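Local coordinates for protein cycloalternan-forming enzyme (Listeria monocytogenes serovar 1/2a, PDB 5F7U) that belongs to glycosyl hydrolase family 31, with several beta-rich domains and a modular carbohydrate-binding domain around a TIM barrel, and binds glycan at several separate sites, at residues A414-K419 and T466-R471; Y120-T125 and N137-A142; L867-D872 and A924-Q929; Q49-E54 and V65-D70. The protein carries 1 engineered substitution. All blocks are in the same frame, centred on the assembly; numbering follows the deposited sequence.

Overall arrangement
None of the four contacts touches another. Interaction 4 lies in the N-terminal domain and interaction 2 in the beta-rich region that follows, their centres 44 Å apart; both join the strands of antiparallel hairpins. Interaction 1 belongs to the TIM-barrel domain, where a loop meets the start of a helix round bound glucose, and interaction 3 joins loops beyond the barrel, its centre 86 Å from that of interaction 4. All are partly buried, interaction 3 having the most exposed residues. Backbone bonds dominate interactions 2, 3 and 4, helped by threonine hydroxyls in 2, by waters in 3 and by apolar valines in 4. In interaction 1 side chains and sugar hydroxyls join backbone groups.

Interaction 1: residues A414-K419 and T466-R471; sequences ATYTAK and TVYEQR. With GLC (alpha-D-glucopyranose), chain C; GLC (alpha-D-glucopyranose), chain B.
O6 of the chain C glucose is gripped by two protein groups: the backbone N of Gln470 donates to it over 2.9 Å, and Tyr416 OH meets it at 2.8 Å. Tyr468 is the N-cap of helix 469-481, so Gln470 N belongs to the first turn, where amides are not used by the helix itself. Tyr416 CG sits between the backbone N and the carbonyl carbon (chi1 53°), which helps bring one ring face under the sugar, with C2 over the ring centre. From the other segment Tyr468 sets a face against C6, off-centre, and one water joins the two phenolic hydroxyls. O2 accepts Tyr416 N and, with O3, donates to Tyr416 O; O4 gives Glu469 OE1 a short 2.6 Å bond that the carboxylate charge probably strengthens. Behind the sugar, Gln470 bends at chi2 (56°) and pairs with both backbone polar atoms of Lys419: OE1 accepts from Lys419 N at 2.8 Å and NE2 donates to Lys419 O at 3.0 Å, each on a carbonyl lone pair. Asp474 OD1 also takes Gln470 NE2. Aromatic faces and hydroxyl bonds are typical of carbohydrate sites; here the glycan pocket is built from a loop and the start of helix 469-481 in the TIM-barrel domain.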
loop_
_atom_site.group_PDB
_atom_site.type_symbol
_atom_site.label_atom_id
_atom_site.label_comp_id
_atom_site.label_asym_id
_atom_site.label_seq_id
_atom_site.Cartn_x
_atom_site.Cartn_y
_atom_site.Cartn_z
ATOM N N ALA A 414 8.531 -36.364 8.431
ATOM C CA ALA A 414 8.244 -37.332 7.351
ATOM C C ALA A 414 9.491 -38.148 7.036
ATOM O O ALA A 414 10.604 -37.613 6.995
ATOM C CB ALA A 414 7.736 -36.630 6.093
ATOM N N THR A 415 9.298 -39.443 6.834
ATOM C CA THR A 415 10.403 -40.318 6.426
ATOM C C THR A 415 10.158 -40.775 4.996
ATOM O O THR A 415 9.017 -40.728 4.519
ATOM C CB THR A 415 10.598 -41.501 7.390
ATOM O OG1 THR A 415 9.384 -42.264 7.489
ATOM C CG2 THR A 415 11.011 -41.004 8.778
ATOM N N TYR A 416 11.236 -41.180 4.314
ATOM C CA TYR A 416 11.239 -41.446 2.861
ATOM C C TYR A 416 12.615 -41.979 2.441
ATOM O O TYR A 416 13.605 -41.793 3.163
ATOM C CB TYR A 416 10.943 -40.155 2.069
ATOM C CG TYR A 416 11.859 -39.008 2.456
ATOM C CD1 TYR A 416 13.105 -38.837 1.825
ATOM C CD2 TYR A 416 11.508 -38.116 3.483
ATOM C CE1 TYR A 416 13.959 -37.800 2.192
ATOM C CE2 TYR A 416 12.359 -37.076 3.855
ATOM C CZ TYR A 416 13.576 -36.925 3.209
ATOM O OH TYR A 416 14.408 -35.904 3.572
ATOM N N THR A 417 12.682 -42.603 1.267
ATOM C CA THR A 417 13.965 -42.908 0.653
ATOM C C THR A 417 14.416 -41.648 -0.080
ATOM O O THR A 417 13.692 -41.128 -0.946
ATOM C CB THR A 417 13.860 -44.121 -0.283
ATOM O OG1 THR A 417 13.429 -45.249 0.482
ATOM C CG2 THR A 417 15.215 -44.446 -0.946
ATOM N N ALA A 418 15.596 -41.145 0.285
ATOM C CA ALA A 418 16.129 -39.925 -0.323
ATOM C C ALA A 418 16.307 -40.106 -1.828
ATOM O O ALA A 418 16.596 -41.219 -2.303
ATOM C CB ALA A 418 17.441 -39.524 0.323
ATOM N N LYS A 419 16.103 -39.023 -2.567
ATOM C CA LYS A 419 16.229 -39.051 -4.019
ATOM C C LYS A 419 17.425 -38.235 -4.470
ATOM O O LYS A 419 17.664 -37.131 -3.974
ATOM C CB LYS A 419 14.949 -38.559 -4.693
ATOM C CG LYS A 419 13.739 -39.467 -4.509
ATOM C CD LYS A 419 12.515 -38.875 -5.198
ATOM C CE LYS A 419 11.347 -39.857 -5.237
ATOM N NZ LYS A 419 11.689 -41.125 -5.917
ATOM N N THR A 466 25.773 -28.574 8.212
ATOM C CA THR A 466 25.310 -29.857 8.769
ATOM C C THR A 466 25.030 -30.866 7.644
ATOM O O THR A 466 24.720 -30.475 6.507
ATOM C CB THR A 466 24.045 -29.715 9.652
ATOM O OG1 THR A 466 22.972 -29.142 8.892
ATOM C CG2 THR A 466 24.309 -28.839 10.889
ATOM N N VAL A 467 25.154 -32.155 7.968
ATOM C CA VAL A 467 24.823 -33.240 7.042
ATOM C C VAL A 467 23.311 -33.480 7.083
ATOM O O VAL A 467 22.732 -33.637 8.161
ATOM C CB VAL A 467 25.607 -34.537 7.377
ATOM C CG1 VAL A 467 25.174 -35.694 6.483
ATOM C CG2 VAL A 467 27.109 -34.301 7.233
ATOM N N TYR A 468 22.670 -33.460 5.910
ATOM C CA TYR A 468 21.253 -33.822 5.800
ATOM C C TYR A 468 21.021 -34.344 4.394
ATOM O O TYR A 468 21.049 -33.578 3.422
ATOM C CB TYR A 468 20.330 -32.621 6.102
ATOM C CG TYR A 468 18.920 -33.019 6.451
ATOM C CD1 TYR A 468 18.589 -33.395 7.753
ATOM C CD2 TYR A 468 17.897 -33.010 5.479
ATOM C CE1 TYR A 468 17.289 -33.763 8.093
ATOM C CE2 TYR A 468 16.588 -33.370 5.809
ATOM C CZ TYR A 468 16.289 -33.745 7.119
ATOM O OH TYR A 468 15.010 -34.116 7.485
ATOM N N GLU A 469 20.822 -35.662 4.294
ATOM C CA GLU A 469 20.899 -36.377 3.012
ATOM C C GLU A 469 20.187 -35.706 1.828
ATOM O O GLU A 469 20.826 -35.416 0.804
ATOM C CB GLU A 469 20.433 -37.823 3.178
ATOM C CG GLU A 469 20.709 -38.698 1.969
ATOM C CD GLU A 469 20.293 -40.150 2.174
ATOM O OE1 GLU A 469 19.528 -40.459 3.117
ATOM O OE2 GLU A 469 20.714 -40.991 1.361
ATOM N N GLN A 470 18.882 -35.451 1.969
ATOM C CA GLN A 470 18.097 -34.883 0.867
ATOM C C GLN A 470 18.582 -33.510 0.437
ATOM O O GLN A 470 18.654 -33.228 -0.754
ATOM C CB GLN A 470 16.593 -34.840 1.186
ATOM C CG GLN A 470 15.713 -34.576 -0.042
ATOM C CD GLN A 470 15.948 -35.600 -1.144
ATOM O OE1 GLN A 470 15.940 -36.792 -0.889
ATOM N NE2 GLN A 470 16.169 -35.134 -2.365
ATOM N N ARG A 471 18.914 -32.678 1.423
ATOM C CA ARG A 471 19.391 -31.327 1.187
ATOM C C ARG A 471 20.743 -31.392 0.461
ATOM O O ARG A 471 20.957 -30.660 -0.506
ATOM C CB ARG A 471 19.496 -30.594 2.523
ATOM C CG ARG A 471 19.460 -29.077 2.462
ATOM C CD ARG A 471 19.836 -28.556 3.854
ATOM N NE ARG A 471 21.293 -28.439 3.986
ATOM C CZ ARG A 471 22.010 -28.696 5.075
ATOM N NH1 ARG A 471 23.321 -28.524 5.021
ATOM N NH2 ARG A 471 21.455 -29.123 6.213
HETATM C C1 GLC C . 14.429 -38.595 6.408
HETATM C C2 GLC C . 14.590 -39.875 5.573
HETATM C C3 GLC C . 16.046 -40.348 5.540
HETATM C C4 GLC C . 16.986 -39.225 5.108
HETATM C C5 GLC C . 16.768 -37.960 5.952
HETATM C C6 GLC C . 17.552 -36.779 5.398
HETATM O O2 GLC C . 13.755 -40.914 6.091
HETATM O O3 GLC C . 16.178 -41.442 4.628
HETATM O O4 GLC C . 18.343 -39.653 5.234
HETATM O O5 GLC C . 15.374 -37.599 5.976
HETATM O O6 GLC C . 17.094 -36.488 4.070
HETATM C C1 GLC B . 17.471 -37.044 10.551
HETATM C C2 GLC B . 17.365 -37.978 11.783
HETATM C C3 GLC B . 16.372 -39.144 11.607
HETATM C C4 GLC B . 15.056 -38.687 10.976
HETATM C C5 GLC B . 15.444 -37.995 9.670
HETATM C C6 GLC B . 14.299 -37.785 8.686
HETATM O O1 GLC B . 18.394 -37.551 9.564
HETATM O O2 GLC B . 18.659 -38.502 12.107
HETATM O O3 GLC B . 16.106 -39.772 12.864
HETATM O O4 GLC B . 14.200 -39.806 10.726
HETATM O O5 GLC B . 16.183 -36.792 9.944
HETATM O O6 GLC B . 14.465 -38.914 7.816
HETATM O O HOH W 1 13.335 -34.300 5.413
HETATM O O HOH W 2 17.221 -42.504 2.342
#

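Interaction 2: residues Y120-T125 and N137-A142; sequences YVQDVT and NMTATA
Four backbone hydrogen bonds tie residues 120-125 to 137-142. Thr141 N reaches Tyr120 O and Thr125 N reaches Asn137 O, each at 2.8 Å and in the carbonyl plane, and Thr139 N binds Asp123 O in the same manner. Gln122 N points almost straight at Thr139 O (172° at the hydrogen) but comes from above the carbonyl plane. Hydroxyls add a second set. Thr139 OG1, held between the backbone N and the carbonyl carbon (chi1 48°), accepts Asp123 N at 3.1 Å, and Thr141 OG1, similarly placed, accepts Tyr120 N at 3.0 Å. These strands form a hairpin with a beta bulge: Val121 pairs with Ala140 and Val124 with Met138, so that Gln122 and Asp123 together face Thr139, whose carbonyl and hydroxyl take one N-H each. On that side Gln122 NE2 donates to Asp123 OD1 from above the carboxylate plane, and a water links Asp123 OD2 with Thr139 OG1. The apolar contacts gather at Met138, whose SD lies 3.5 Å from Val121 CG1 and whose CE approaches Val124 CG2 at 4.2 Å. Tyr203 of the neighbouring strand 203-209 touches all three of these side chains. Among the threonines, the Thr125 and Thr139 CG2 methyls meet at 3.5 Å.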
loop_
_atom_site.group_PDB
_atom_site.type_symbol
_atom_site.label_atom_id
_atom_site.label_comp_id
_atom_site.label_asym_id
_atom_site.label_seq_id
_atom_site.Cartn_x
_atom_site.Cartn_y
_atom_site.Cartn_z
ATOM N N TYR A 120 27.485 16.695 -18.748
ATOM C CA TYR A 120 26.075 17.084 -18.776
ATOM C C TYR A 120 25.682 17.517 -20.164
ATOM O O TYR A 120 26.525 17.876 -20.958
ATOM C CB TYR A 120 25.786 18.229 -17.799
ATOM C CG TYR A 120 26.100 17.918 -16.355
ATOM C CD1 TYR A 120 25.126 17.335 -15.530
ATOM C CD2 TYR A 120 27.360 18.229 -15.800
ATOM C CE1 TYR A 120 25.394 17.052 -14.194
ATOM C CE2 TYR A 120 27.640 17.939 -14.466
ATOM C CZ TYR A 120 26.648 17.357 -13.678
ATOM O OH TYR A 120 26.911 17.073 -12.354
ATOM N N VAL A 121 24.386 17.451 -20.449
ATOM C CA VAL A 121 23.842 18.024 -21.679
ATOM C C VAL A 121 24.074 19.534 -21.613
ATOM O O VAL A 121 23.783 20.166 -20.587
ATOM C CB VAL A 121 22.331 17.703 -21.836
ATOM C CG1 VAL A 121 21.731 18.478 -22.995
ATOM C CG2 VAL A 121 22.120 16.208 -22.048
ATOM N N GLN A 122 24.607 20.093 -22.700
ATOM C CA GLN A 122 24.730 21.541 -22.845
ATOM C C GLN A 122 23.525 22.085 -23.620
ATOM O O GLN A 122 22.541 22.495 -22.998
ATOM C CB GLN A 122 26.078 21.932 -23.478
ATOM C CG GLN A 122 26.259 23.428 -23.789
ATOM C CD GLN A 122 26.023 24.334 -22.593
ATOM O OE1 GLN A 122 26.511 24.066 -21.488
ATOM N NE2 GLN A 122 25.282 25.434 -22.807
ATOM N N ASP A 123 23.595 22.057 -24.957
ATOM C CA ASP A 123 22.550 22.597 -25.830
ATOM C C ASP A 123 21.889 21.545 -26.708
ATOM O O ASP A 123 22.496 20.524 -27.030
ATOM C CB ASP A 123 23.148 23.663 -26.770
ATOM C CG ASP A 123 23.717 24.858 -26.027
ATOM O OD1 ASP A 123 23.346 25.108 -24.874
ATOM O OD2 ASP A 123 24.557 25.568 -26.613
ATOM N N VAL A 124 20.655 21.831 -27.124
ATOM C CA VAL A 124 20.020 21.123 -28.253
ATOM C C VAL A 124 20.534 21.775 -29.535
ATOM O O VAL A 124 20.337 22.977 -29.734
ATOM C CB VAL A 124 18.477 21.217 -28.196
ATOM C CG1 VAL A 124 17.833 20.525 -29.400
ATOM C CG2 VAL A 124 17.955 20.618 -26.890
ATOM N N THR A 125 21.201 20.997 -30.387
ATOM C CA THR A 125 21.718 21.518 -31.645
ATOM C C THR A 125 20.771 21.275 -32.814
ATOM O O THR A 125 20.774 22.040 -33.778
ATOM C CB THR A 125 23.123 20.968 -31.980
ATOM O OG1 THR A 125 23.070 19.546 -32.077
ATOM C CG2 THR A 125 24.102 21.337 -30.904
ATOM N N ASN A 137 19.245 16.153 -30.680
ATOM C CA ASN A 137 20.695 16.026 -30.792
ATOM C C ASN A 137 21.328 17.085 -29.920
ATOM O O ASN A 137 20.969 18.267 -30.019
ATOM C CB ASN A 137 21.117 16.158 -32.252
ATOM C CG ASN A 137 20.681 14.967 -33.082
ATOM O OD1 ASN A 137 21.089 13.838 -32.817
ATOM N ND2 ASN A 137 19.870 15.213 -34.087
ATOM N N MET A 138 22.271 16.674 -29.076
ATOM C CA MET A 138 22.794 17.555 -28.045
ATOM C C MET A 138 24.306 17.684 -28.048
ATOM O O MET A 138 25.014 16.796 -28.534
ATOM C CB MET A 138 22.326 17.066 -26.676
ATOM C CG MET A 138 20.835 17.213 -26.483
ATOM S SD MET A 138 20.212 16.172 -25.161
ATOM C CE MET A 138 18.719 17.083 -24.783
ATOM N N THR A 139 24.787 18.805 -27.514
ATOM C CA THR A 139 26.211 18.950 -27.170
ATOM C C THR A 139 26.364 18.603 -25.694
ATOM O O THR A 139 25.375 18.540 -24.958
ATOM C CB THR A 139 26.768 20.348 -27.433
ATOM O OG1 THR A 139 25.881 21.325 -26.877
ATOM C CG2 THR A 139 26.926 20.568 -28.924
ATOM N N ALA A 140 27.598 18.348 -25.281
ATOM C CA ALA A 140 27.918 18.005 -23.902
ATOM C C ALA A 140 28.840 19.064 -23.301
ATOM O O ALA A 140 29.598 19.737 -24.009
ATOM C CB ALA A 140 28.563 16.627 -23.838
ATOM N N THR A 141 28.779 19.207 -21.987
ATOM C CA THR A 141 29.601 20.198 -21.278
ATOM C C THR A 141 31.092 19.839 -21.229
ATOM O O THR A 141 31.930 20.717 -21.068
ATOM C CB THR A 141 29.121 20.393 -19.837
ATOM O OG1 THR A 141 29.150 19.136 -19.156
ATOM C CG2 THR A 141 27.731 20.970 -19.786
ATOM N N ALA A 142 31.400 18.547 -21.341
ATOM C CA ALA A 142 32.761 18.021 -21.330
ATOM C C ALA A 142 32.776 16.724 -22.111
ATOM O O ALA A 142 31.723 16.117 -22.322
ATOM C CB ALA A 142 33.245 17.785 -19.896
HETATM O O HOH W 3 26.805 23.755 -27.465
#

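Interaction 3: residues L867-D872 and A924-Q929; sequences LPAMAD and AKDAKQ
Leu867 and Gln929 form an antiparallel hydrogen-bonded pair: Leu867 N donates to Gln929 O at 2.9 Å, nearly along the C=O axis, and Gln929 N returns a bond to Leu867 O at 2.8 Å. Here the pairing of strands 862-867 and 929-934 passes into loops. Beyond this pair, Met870 N reaches Lys925 O, a longer bond of 3.2 Å. Between the two joints Ala869 CA makes CA-H...O contacts with Lys925 O and Ala927 O, while its CB packs 3.6 Å from Ala927 N. One water lies within hydrogen-bonding distance of Pro868 O and Ala927 O, between the segments; another accepts Lys925 N and, weakly, Met870 N. Ala924 CB rests on the carbonyl of Asp872. Farther out, the Met870 side chain turns away to Leu826 and Phe828 of strand 825-830, and the side chain of Asp872, which touches Tyr823, is about 5 Å from a bound magnesium ion. With three backbone bonds and waters between, the contact rests more on main-chain geometry than on side-chain packing.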
loop_
_atom_site.group_PDB
_atom_site.type_symbol
_atom_site.label_atom_id
_atom_site.label_comp_id
_atom_site.label_asym_id
_atom_site.label_seq_id
_atom_site.Cartn_x
_atom_site.Cartn_y
_atom_site.Cartn_z
ATOM N N LEU A 867 -32.354 -0.177 -10.387
ATOM C CA LEU A 867 -31.736 -1.457 -10.063
ATOM C C LEU A 867 -31.676 -2.319 -11.333
ATOM O O LEU A 867 -32.676 -2.455 -12.033
ATOM C CB LEU A 867 -32.542 -2.130 -8.950
ATOM C CG LEU A 867 -32.077 -3.391 -8.228
ATOM C CD1 LEU A 867 -30.906 -3.111 -7.295
ATOM C CD2 LEU A 867 -33.256 -3.957 -7.455
ATOM N N PRO A 868 -30.489 -2.867 -11.668
ATOM C CA PRO A 868 -30.416 -3.701 -12.863
ATOM C C PRO A 868 -30.987 -5.083 -12.538
ATOM O O PRO A 868 -31.364 -5.322 -11.385
ATOM C CB PRO A 868 -28.908 -3.778 -13.126
ATOM C CG PRO A 868 -28.311 -3.757 -11.762
ATOM C CD PRO A 868 -29.201 -2.831 -10.951
ATOM N N ALA A 869 -31.042 -5.974 -13.530
ATOM C CA ALA A 869 -31.362 -7.377 -13.272
ATOM C C ALA A 869 -30.400 -7.913 -12.195
ATOM O O ALA A 869 -29.200 -7.623 -12.237
ATOM C CB ALA A 869 -31.241 -8.184 -14.547
ATOM N N MET A 870 -30.942 -8.647 -11.224
ATOM C CA MET A 870 -30.145 -9.237 -10.132
ATOM C C MET A 870 -30.511 -10.710 -9.987
ATOM O O MET A 870 -31.624 -11.115 -10.334
ATOM C CB MET A 870 -30.410 -8.527 -8.793
ATOM C CG MET A 870 -30.131 -7.032 -8.758
ATOM S SD MET A 870 -28.384 -6.586 -8.920
ATOM C CE MET A 870 -27.780 -6.963 -7.280
ATOM N N ALA A 871 -29.584 -11.498 -9.453
ATOM C CA ALA A 871 -29.831 -12.912 -9.207
ATOM C C ALA A 871 -30.365 -13.151 -7.798
ATOM O O ALA A 871 -30.806 -14.253 -7.476
ATOM C CB ALA A 871 -28.559 -13.706 -9.435
ATOM N N ASP A 872 -30.334 -12.111 -6.968
ATOM C CA ASP A 872 -30.728 -12.203 -5.565
ATOM C C ASP A 872 -31.752 -11.137 -5.239
ATOM O O ASP A 872 -31.780 -10.083 -5.878
ATOM C CB ASP A 872 -29.521 -11.958 -4.650
ATOM C CG ASP A 872 -28.408 -12.964 -4.849
ATOM O OD1 ASP A 872 -28.476 -14.049 -4.248
ATOM O OD2 ASP A 872 -27.448 -12.669 -5.588
ATOM N N ALA A 924 -35.795 -10.722 -6.638
ATOM C CA ALA A 924 -34.890 -11.049 -7.742
ATOM C C ALA A 924 -35.690 -11.087 -9.038
ATOM O O ALA A 924 -36.722 -11.756 -9.108
ATOM C CB ALA A 924 -34.198 -12.391 -7.507
ATOM N N LYS A 925 -35.232 -10.351 -10.044
ATOM C CA LYS A 925 -35.884 -10.319 -11.367
ATOM C C LYS A 925 -34.823 -10.240 -12.449
ATOM O O LYS A 925 -33.796 -9.586 -12.267
ATOM C CB LYS A 925 -36.819 -9.111 -11.505
ATOM C CG LYS A 925 -38.119 -9.247 -10.730
ATOM C CD LYS A 925 -39.193 -8.305 -11.221
ATOM C CE LYS A 925 -40.489 -8.612 -10.495
ATOM N NZ LYS A 925 -41.661 -8.361 -11.381
ATOM N N ASP A 926 -35.091 -10.885 -13.580
ATOM C CA ASP A 926 -34.197 -10.838 -14.726
ATOM C C ASP A 926 -34.465 -9.610 -15.627
ATOM O O ASP A 926 -34.355 -9.672 -16.865
ATOM C CB ASP A 926 -34.300 -12.147 -15.511
ATOM C CG ASP A 926 -33.095 -12.389 -16.412
ATOM O OD1 ASP A 926 -32.168 -11.541 -16.451
ATOM O OD2 ASP A 926 -33.077 -13.444 -17.089
ATOM N N ALA A 927 -34.827 -8.504 -14.990
ATOM C CA ALA A 927 -35.150 -7.257 -15.657
ATOM C C ALA A 927 -34.798 -6.113 -14.730
ATOM O O ALA A 927 -34.709 -6.306 -13.515
ATOM C CB ALA A 927 -36.634 -7.206 -16.003
ATOM N N LYS A 928 -34.596 -4.931 -15.311
ATOM C CA LYS A 928 -34.374 -3.698 -14.549
ATOM C C LYS A 928 -35.615 -3.370 -13.720
ATOM O O LYS A 928 -36.742 -3.664 -14.139
ATOM C CB LYS A 928 -34.062 -2.531 -15.482
ATOM C CG LYS A 928 -32.779 -2.689 -16.298
ATOM C CD LYS A 928 -32.460 -1.466 -17.167
ATOM C CE LYS A 928 -32.163 -0.187 -16.368
ATOM N NZ LYS A 928 -31.136 -0.278 -15.273
ATOM N N GLN A 929 -35.403 -2.787 -12.544
ATOM C CA GLN A 929 -36.508 -2.378 -11.673
ATOM C C GLN A 929 -36.315 -0.940 -11.245
ATOM O O GLN A 929 -35.229 -0.562 -10.818
ATOM C CB GLN A 929 -36.632 -3.289 -10.447
ATOM C CG GLN A 929 -37.054 -4.716 -10.801
ATOM C CD GLN A 929 -37.230 -5.571 -9.574
ATOM O OE1 GLN A 929 -36.283 -6.212 -9.109
ATOM N NE2 GLN A 929 -38.439 -5.577 -9.026
HETATM O O HOH W 4 -33.959 -5.918 -10.843
HETATM O O HOH W 5 -33.565 -8.302 -9.393
#

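Interaction 4: residues Q49-E54 and V65-D70; sequences QDVWVE and VTAAYD
Trp52 CG occupies the crowded position between the backbone N and the carbonyl carbon (chi1 72°), and with chi2 at 97° the indole lies along its own strand, where NE1 meets Glu54 OE2. That bond is 2.9 Å long, nearly straight (176°) and in the ring plane, although it reaches the carboxylate from above its plane. Lys97 forms a salt bridge with the other oxygen, OE1, and so probably helps to hold the acceptor in place. On the opposite face of the strand Val51 and Val53 each set CG1 anti to the backbone N. Val51 CG1 then touches Ala67 CB at 3.8 Å, and Val53 CB faces Val65 CB at 4.2 Å. Strands 49-57 and 60-73 form an antiparallel hairpin in the N-terminal domain, of the E-set clan, and the two valines turn inward onto Leu38, Ile40, Trp79 and Ala81 of strands 36-43 and 76-84. Val53 and Val65 make a hydrogen-bonded pair, with Val53 N to Val65 O at 2.7 Å and Val65 N to Val53 O at 3.0 Å. Ala67 N binds Val51 O at 2.8 Å from above the carbonyl plane. Beyond this bond the strands draw apart, and a water that accepts Val51 N and donates to Ala67 O spans them.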
loop_
_atom_site.group_PDB
_atom_site.type_symbol
_atom_site.label_atom_id
_atom_site.label_comp_id
_atom_site.label_asym_id
_atom_site.label_seq_id
_atom_site.Cartn_x
_atom_site.Cartn_y
_atom_site.Cartn_z
ATOM N N GLN A 49 55.744 -9.117 8.554
ATOM C CA GLN A 49 54.831 -9.120 7.412
ATOM C C GLN A 49 54.995 -7.842 6.617
ATOM O O GLN A 49 55.125 -6.768 7.197
ATOM C CB GLN A 49 53.379 -9.262 7.873
ATOM C CG GLN A 49 53.086 -10.621 8.488
ATOM C CD GLN A 49 51.600 -10.939 8.597
ATOM O OE1 GLN A 49 50.738 -10.052 8.538
ATOM N NE2 GLN A 49 51.294 -12.225 8.753
ATOM N N ASP A 50 55.001 -7.979 5.289
ATOM C CA ASP A 50 54.973 -6.847 4.364
ATOM C C ASP A 50 53.742 -6.961 3.493
ATOM O O ASP A 50 53.394 -8.059 3.053
ATOM C CB ASP A 50 56.215 -6.847 3.464
ATOM C CG ASP A 50 57.495 -6.760 4.242
ATOM O OD1 ASP A 50 57.648 -5.833 5.068
ATOM O OD2 ASP A 50 58.368 -7.622 4.019
ATOM N N VAL A 51 53.079 -5.826 3.275
ATOM C CA VAL A 51 51.930 -5.752 2.382
ATOM C C VAL A 51 52.172 -4.592 1.440
ATOM O O VAL A 51 52.565 -3.492 1.861
ATOM C CB VAL A 51 50.588 -5.577 3.150
ATOM C CG1 VAL A 51 49.411 -5.380 2.193
ATOM C CG2 VAL A 51 50.337 -6.797 4.017
ATOM N N TRP A 52 51.970 -4.860 0.154
ATOM C CA TRP A 52 52.236 -3.864 -0.865
ATOM C C TRP A 52 51.308 -4.035 -2.053
ATOM O O TRP A 52 50.584 -5.036 -2.161
ATOM C CB TRP A 52 53.711 -3.884 -1.292
ATOM C CG TRP A 52 54.107 -5.067 -2.119
ATOM C CD1 TRP A 52 54.198 -5.113 -3.484
ATOM C CD2 TRP A 52 54.459 -6.371 -1.646
ATOM N NE1 TRP A 52 54.601 -6.371 -3.893
ATOM C CE2 TRP A 52 54.773 -7.159 -2.787
ATOM C CE3 TRP A 52 54.563 -6.952 -0.373
ATOM C CZ2 TRP A 52 55.176 -8.504 -2.689
ATOM C CZ3 TRP A 52 54.955 -8.300 -0.276
ATOM C CH2 TRP A 52 55.258 -9.055 -1.434
ATOM N N VAL A 53 51.312 -3.035 -2.928
ATOM C CA VAL A 53 50.427 -3.030 -4.081
ATOM C C VAL A 53 51.293 -2.873 -5.327
ATOM O O VAL A 53 52.121 -1.963 -5.398
ATOM C CB VAL A 53 49.394 -1.892 -4.005
ATOM C CG1 VAL A 53 48.450 -1.940 -5.209
ATOM C CG2 VAL A 53 48.610 -1.981 -2.697
ATOM N N GLU A 54 51.092 -3.784 -6.278
ATOM C CA GLU A 54 51.698 -3.706 -7.591
ATOM C C GLU A 54 50.637 -3.246 -8.575
ATOM O O GLU A 54 49.518 -3.747 -8.571
ATOM C CB GLU A 54 52.263 -5.062 -7.974
ATOM C CG GLU A 54 53.403 -5.463 -7.063
ATOM C CD GLU A 54 54.009 -6.814 -7.390
ATOM O OE1 GLU A 54 53.629 -7.426 -8.416
ATOM O OE2 GLU A 54 54.886 -7.255 -6.616
ATOM N N VAL A 65 53.183 0.533 -4.063
ATOM C CA VAL A 65 52.718 1.275 -2.898
ATOM C C VAL A 65 52.835 0.336 -1.703
ATOM O O VAL A 65 52.368 -0.810 -1.752
ATOM C CB VAL A 65 51.266 1.792 -3.105
ATOM C CG1 VAL A 65 50.659 2.314 -1.806
ATOM C CG2 VAL A 65 51.247 2.887 -4.157
ATOM N N THR A 66 53.499 0.803 -0.653
ATOM C CA THR A 66 53.683 -0.003 0.544
ATOM C C THR A 66 52.482 0.289 1.442
ATOM O O THR A 66 52.164 1.464 1.662
ATOM C CB THR A 66 55.020 0.359 1.236
ATOM O OG1 THR A 66 56.106 -0.017 0.384
ATOM C CG2 THR A 66 55.196 -0.375 2.549
ATOM N N ALA A 67 51.821 -0.746 1.958
ATOM C CA ALA A 67 50.681 -0.529 2.857
ATOM C C ALA A 67 51.138 -0.252 4.289
ATOM O O ALA A 67 52.218 -0.675 4.697
ATOM C CB ALA A 67 49.709 -1.689 2.816
ATOM N N ALA A 68 50.292 0.458 5.029
ATOM C CA ALA A 68 50.530 0.852 6.410
ATOM C C ALA A 68 49.675 -0.005 7.342
ATOM O O ALA A 68 48.506 -0.267 7.023
ATOM C CB ALA A 68 50.132 2.319 6.566
ATOM N N TYR A 69 50.222 -0.406 8.504
ATOM C CA TYR A 69 49.433 -1.076 9.545
ATOM C C TYR A 69 48.223 -0.217 9.914
ATOM O O TYR A 69 48.364 0.994 10.139
ATOM C CB TYR A 69 50.296 -1.300 10.810
ATOM C CG TYR A 69 49.565 -1.842 12.044
ATOM C CD1 TYR A 69 49.399 -3.221 12.230
ATOM C CD2 TYR A 69 49.075 -0.977 13.037
ATOM C CE1 TYR A 69 48.747 -3.721 13.350
ATOM C CE2 TYR A 69 48.414 -1.463 14.169
ATOM C CZ TYR A 69 48.255 -2.840 14.321
ATOM O OH TYR A 69 47.618 -3.348 15.443
ATOM N N ASP A 70 47.048 -0.827 10.000
ATOM C CA ASP A 70 45.863 -0.106 10.428
ATOM C C ASP A 70 45.481 -0.549 11.844
ATOM O O ASP A 70 45.660 0.215 12.789
ATOM C CB ASP A 70 44.728 -0.281 9.414
ATOM C CG ASP A 70 43.531 0.612 9.692
ATOM O OD1 ASP A 70 43.586 1.486 10.583
ATOM O OD2 ASP A 70 42.496 0.408 9.042
HETATM O O HOH W 6 53.789 -3.255 4.652
#